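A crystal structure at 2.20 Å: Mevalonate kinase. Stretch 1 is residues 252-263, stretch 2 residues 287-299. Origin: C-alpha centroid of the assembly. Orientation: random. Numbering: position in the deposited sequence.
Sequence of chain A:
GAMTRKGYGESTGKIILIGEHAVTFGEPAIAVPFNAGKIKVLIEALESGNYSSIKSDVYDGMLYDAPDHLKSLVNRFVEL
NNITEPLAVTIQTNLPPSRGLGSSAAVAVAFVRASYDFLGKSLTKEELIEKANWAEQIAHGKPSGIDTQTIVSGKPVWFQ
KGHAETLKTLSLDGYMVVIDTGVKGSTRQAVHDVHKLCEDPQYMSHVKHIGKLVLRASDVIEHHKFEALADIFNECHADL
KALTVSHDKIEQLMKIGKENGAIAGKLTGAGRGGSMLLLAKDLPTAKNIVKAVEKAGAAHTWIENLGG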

# COMPACT_ATOMS: atom_id res chain seq x y z
N GLN A 252 -12.86 -7.51 17.98
CA GLN A 252 -14.27 -7.11 17.92
C GLN A 252 -14.62 -6.44 16.58
O GLN A 252 -15.74 -6.56 16.11
CB GLN A 252 -14.61 -6.17 19.08
CG GLN A 252 -16.12 -6.02 19.37
CD GLN A 252 -16.65 -7.01 20.42
OE1 GLN A 252 -16.22 -8.16 20.51
NE2 GLN A 252 -17.61 -6.55 21.22
N LEU A 253 -13.66 -5.74 15.98
CA LEU A 253 -13.87 -5.13 14.67
C LEU A 253 -13.95 -6.20 13.58
O LEU A 253 -14.78 -6.11 12.68
CB LEU A 253 -12.76 -4.12 14.36
CG LEU A 253 -13.06 -3.05 13.30
CD1 LEU A 253 -14.27 -2.22 13.69
CD2 LEU A 253 -11.84 -2.15 13.12
N MET A 254 -13.09 -7.21 13.66
CA MET A 254 -13.16 -8.33 12.72
C MET A 254 -14.45 -9.14 12.93
O MET A 254 -15.09 -9.56 11.97
CB MET A 254 -11.94 -9.23 12.86
CG MET A 254 -11.75 -10.17 11.68
SD MET A 254 -10.38 -11.31 11.92
CE MET A 254 -9.00 -10.20 11.63
N LYS A 255 -14.83 -9.33 14.19
CA LYS A 255 -16.09 -10.00 14.54
C LYS A 255 -17.28 -9.30 13.87
O LYS A 255 -18.17 -9.97 13.35
CB LYS A 255 -16.27 -10.00 16.06
CG LYS A 255 -17.55 -10.66 16.57
CD LYS A 255 -17.92 -10.09 17.94
CE LYS A 255 -19.04 -10.87 18.61
NZ LYS A 255 -18.61 -12.26 18.94
N ILE A 256 -17.29 -7.97 13.90
CA ILE A 256 -18.34 -7.18 13.25
C ILE A 256 -18.31 -7.32 11.72
O ILE A 256 -19.36 -7.38 11.08
CB ILE A 256 -18.26 -5.69 13.66
CG1 ILE A 256 -18.82 -5.51 15.08
CG2 ILE A 256 -19.02 -4.79 12.69
CD1 ILE A 256 -18.67 -4.12 15.63
N GLY A 257 -17.12 -7.37 11.13
CA GLY A 257 -16.97 -7.60 9.69
C GLY A 257 -17.51 -8.95 9.25
O GLY A 257 -18.16 -9.06 8.21
N LYS A 258 -17.25 -9.99 10.04
CA LYS A 258 -17.71 -11.34 9.73
C LYS A 258 -19.22 -11.50 9.95
O LYS A 258 -19.91 -12.06 9.10
CB LYS A 258 -16.94 -12.38 10.56
CG LYS A 258 -15.50 -12.52 10.14
CD LYS A 258 -14.80 -13.64 10.88
CE LYS A 258 -13.34 -13.71 10.49
NZ LYS A 258 -12.55 -14.51 11.46
N GLU A 259 -19.71 -11.01 11.09
CA GLU A 259 -21.16 -10.95 11.35
C GLU A 259 -21.92 -10.34 10.18
O GLU A 259 -23.09 -10.65 9.97
CB GLU A 259 -21.46 -10.13 12.61
CG GLU A 259 -21.30 -10.88 13.94
CD GLU A 259 -21.68 -10.03 15.15
OE1 GLU A 259 -21.87 -10.61 16.24
OE2 GLU A 259 -21.78 -8.78 15.02
N ASN A 260 -21.25 -9.47 9.42
CA ASN A 260 -21.84 -8.80 8.27
C ASN A 260 -21.38 -9.33 6.90
O ASN A 260 -21.47 -8.64 5.88
CB ASN A 260 -21.59 -7.29 8.39
CG ASN A 260 -22.42 -6.65 9.51
OD1 ASN A 260 -23.42 -5.99 9.24
ND2 ASN A 260 -22.03 -6.88 10.75
N GLY A 261 -20.89 -10.58 6.87
CA GLY A 261 -20.66 -11.29 5.61
C GLY A 261 -19.22 -11.51 5.16
O GLY A 261 -19.01 -12.12 4.12
N ALA A 262 -18.24 -11.02 5.92
CA ALA A 262 -16.83 -11.29 5.62
C ALA A 262 -16.55 -12.77 5.88
O ALA A 262 -16.79 -13.24 6.99
CB ALA A 262 -15.91 -10.41 6.46
N ILE A 263 -16.04 -13.47 4.87
CA ILE A 263 -15.75 -14.91 4.98
C ILE A 263 -14.37 -15.19 5.53
O ILE A 263 -14.05 -16.34 5.82
CB ILE A 263 -15.92 -15.66 3.62
CG1 ILE A 263 -14.88 -15.20 2.58
CG2 ILE A 263 -17.33 -15.48 3.08
CD1 ILE A 263 -14.96 -15.98 1.28
N LYS A 287 -19.89 -3.66 0.69
CA LYS A 287 -20.48 -2.37 1.09
C LYS A 287 -21.16 -2.46 2.46
O LYS A 287 -21.14 -1.51 3.24
CB LYS A 287 -21.46 -1.85 0.04
CG LYS A 287 -20.81 -1.39 -1.26
CD LYS A 287 -21.84 -0.94 -2.29
CE LYS A 287 -21.19 -0.35 -3.53
NZ LYS A 287 -22.18 -0.09 -4.62
N ASN A 288 -21.75 -3.62 2.75
CA ASN A 288 -22.37 -3.86 4.06
C ASN A 288 -21.32 -3.95 5.17
O ASN A 288 -21.53 -3.44 6.27
CB ASN A 288 -23.21 -5.14 4.03
CG ASN A 288 -24.40 -5.04 3.10
OD1 ASN A 288 -24.69 -3.97 2.55
ND2 ASN A 288 -25.09 -6.15 2.91
N ILE A 289 -20.21 -4.61 4.88
CA ILE A 289 -19.10 -4.71 5.82
C ILE A 289 -18.56 -3.32 6.14
O ILE A 289 -18.33 -3.00 7.30
CB ILE A 289 -17.95 -5.60 5.28
CG1 ILE A 289 -18.37 -7.07 5.31
CG2 ILE A 289 -16.67 -5.40 6.10
CD1 ILE A 289 -17.51 -7.96 4.43
N VAL A 290 -18.36 -2.51 5.10
CA VAL A 290 -17.83 -1.16 5.26
C VAL A 290 -18.69 -0.37 6.22
O VAL A 290 -18.19 0.16 7.21
CB VAL A 290 -17.73 -0.42 3.90
CG1 VAL A 290 -17.61 1.09 4.10
CG2 VAL A 290 -16.53 -0.94 3.10
N LYS A 291 -20.00 -0.30 5.96
CA LYS A 291 -20.88 0.49 6.80
C LYS A 291 -20.88 0.00 8.25
O LYS A 291 -20.78 0.82 9.16
CB LYS A 291 -22.30 0.53 6.23
CG LYS A 291 -22.46 1.31 4.91
CD LYS A 291 -21.86 2.74 4.94
CE LYS A 291 -22.82 3.81 4.37
NZ LYS A 291 -23.72 3.35 3.27
N ALA A 292 -20.99 -1.31 8.45
CA ALA A 292 -21.00 -1.87 9.81
C ALA A 292 -19.70 -1.60 10.58
O ALA A 292 -19.74 -1.36 11.79
CB ALA A 292 -21.28 -3.36 9.76
N VAL A 293 -18.57 -1.64 9.87
CA VAL A 293 -17.26 -1.46 10.50
C VAL A 293 -16.94 0.02 10.77
O VAL A 293 -16.29 0.34 11.76
CB VAL A 293 -16.12 -2.12 9.66
CG1 VAL A 293 -15.80 -1.30 8.42
CG2 VAL A 293 -14.88 -2.26 10.49
N GLU A 294 -17.40 0.90 9.89
CA GLU A 294 -17.29 2.35 10.10
C GLU A 294 -18.17 2.77 11.28
O GLU A 294 -17.74 3.50 12.17
CB GLU A 294 -17.73 3.12 8.85
CG GLU A 294 -16.95 2.79 7.57
CD GLU A 294 -15.90 3.82 7.20
OE1 GLU A 294 -15.80 4.13 5.98
OE2 GLU A 294 -15.18 4.32 8.10
N LYS A 295 -19.41 2.29 11.26
CA LYS A 295 -20.37 2.50 12.35
C LYS A 295 -19.77 2.08 13.70
O LYS A 295 -19.99 2.74 14.72
CB LYS A 295 -21.66 1.73 12.04
CG LYS A 295 -22.79 1.88 13.06
CD LYS A 295 -24.09 1.30 12.50
CE LYS A 295 -25.10 1.01 13.59
NZ LYS A 295 -25.46 2.23 14.36
N ALA A 296 -19.00 0.99 13.68
CA ALA A 296 -18.34 0.47 14.89
C ALA A 296 -16.97 1.11 15.16
O ALA A 296 -16.22 0.63 16.01
CB ALA A 296 -18.20 -1.04 14.79
N GLY A 297 -16.63 2.17 14.42
CA GLY A 297 -15.44 2.98 14.72
C GLY A 297 -14.26 2.88 13.77
O GLY A 297 -13.33 3.69 13.88
N ALA A 298 -14.25 1.91 12.85
CA ALA A 298 -13.17 1.84 11.85
C ALA A 298 -12.94 3.23 11.30
O ALA A 298 -13.88 3.86 10.81
CB ALA A 298 -13.51 0.88 10.73
N ALA A 299 -11.71 3.73 11.39
CA ALA A 299 -11.43 5.13 11.04
C ALA A 299 -11.56 5.38 9.53
O ALA A 299 -12.14 6.38 9.13
CB ALA A 299 -10.04 5.55 11.54

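Two helices pack here in a roughly antiparallel sense, their N-to-C directions 146° apart and their axes approaching to 8.8 Å. No hydrogen bond crosses between the stretches, so the contact rests on van der Waals packing, mostly between apolar side chains, with some carbon against backbone and side-chain oxygen; 458 Å² is buried over both sides. Small residues occur where the backbones come close: Gly257 on one side, Ala292 and Ala296 on the other.

Walking along stretch 2, Lys287 stays out of reach, and Asn288 makes the first touch. Its CA-to-CB bond points toward stretch 1, but the contact is loose: Asn288 CB lies 4.3 Å from Asn260 O.

Ile289 is the first strong anchor, with the largest covered area of any residue in either stretch. Its CA-to-CB bond points sideways, yet the m,t rotamer brings the end of the chain nearer the partner. Ile289 CG1 lies 3.5 Å from both Gly257 O and Asn260 O, while Ile289 CD1 reaches Ala262 CB at 3.6 Å. The isoleucine thus packs against Gly257 and the turn through Asn260, Gly261 and Ala262. That turn is tied down by its own backbone hydrogen bonds, Ala262 N to Gly257 O at 3.0 Å and Gly261 N to Lys258 O at 2.9 Å. Gly261, at phi 108° and psi -1°, has a conformation that by itself calls for glycine. Gly257 marks the closest backbone register, Gly257 CA lying 5.3 Å from Ile289 CA; an ideal CB on Gly257 would stand 4.0 Å from Ile289 CG2, close but not a clash.

Val290 and Lys291 make no contact. One residue further on, Ala292 points toward stretch 1, and its methyl meets two different surfaces: Ala292 CB is 4.0 Å from Ile256 CG2 and 3.4 Å from Asn260 OD1. The same Ile256 CG2 comes 3.6 Å from Ala292 O, so the branched side chain rests on backbone as well as on methyl. Asn260 ND2 donates to Ile256 O at 2.7 Å, a bond that ties the side chain to its own stretch, and the amide lies against the alanine methyl.

Val293 follows with a sideways CB and chi1 in p. Val293 CG2 packs tightly against Leu253 CD1 at 3.3 Å, joining two buried residues. Leu253 also leaves its CA along a sideways bond, and its t,p rotamer carries the end closer.

Glu294 turns away and Lys295 leads its end away, leaving the next contact to Ala296, the first residue after the helix to leave helical phi/psi. Its CA-to-CB bond points toward stretch 1, and Ala296 CB sits 3.2 Å from Ile256 CD1, a very close apolar approach, and 4.2 Å from Leu253 CD1. Gly297 then takes a positive phi of 109° that calls for glycine, and Ala298 N returns to Val293 O at 2.8 Å. Ala298 CB meets Leu253 CD2 at 4.2 Å, so the leucine touches both the helix and the chain beyond it. Ala299 is out of reach.

On stretch 2, Ala292 and Ala296 point toward the partner, Ile256 points toward stretch 2 from stretch 1, and Leu253 and Ile289 start sideways and bring their ends nearer.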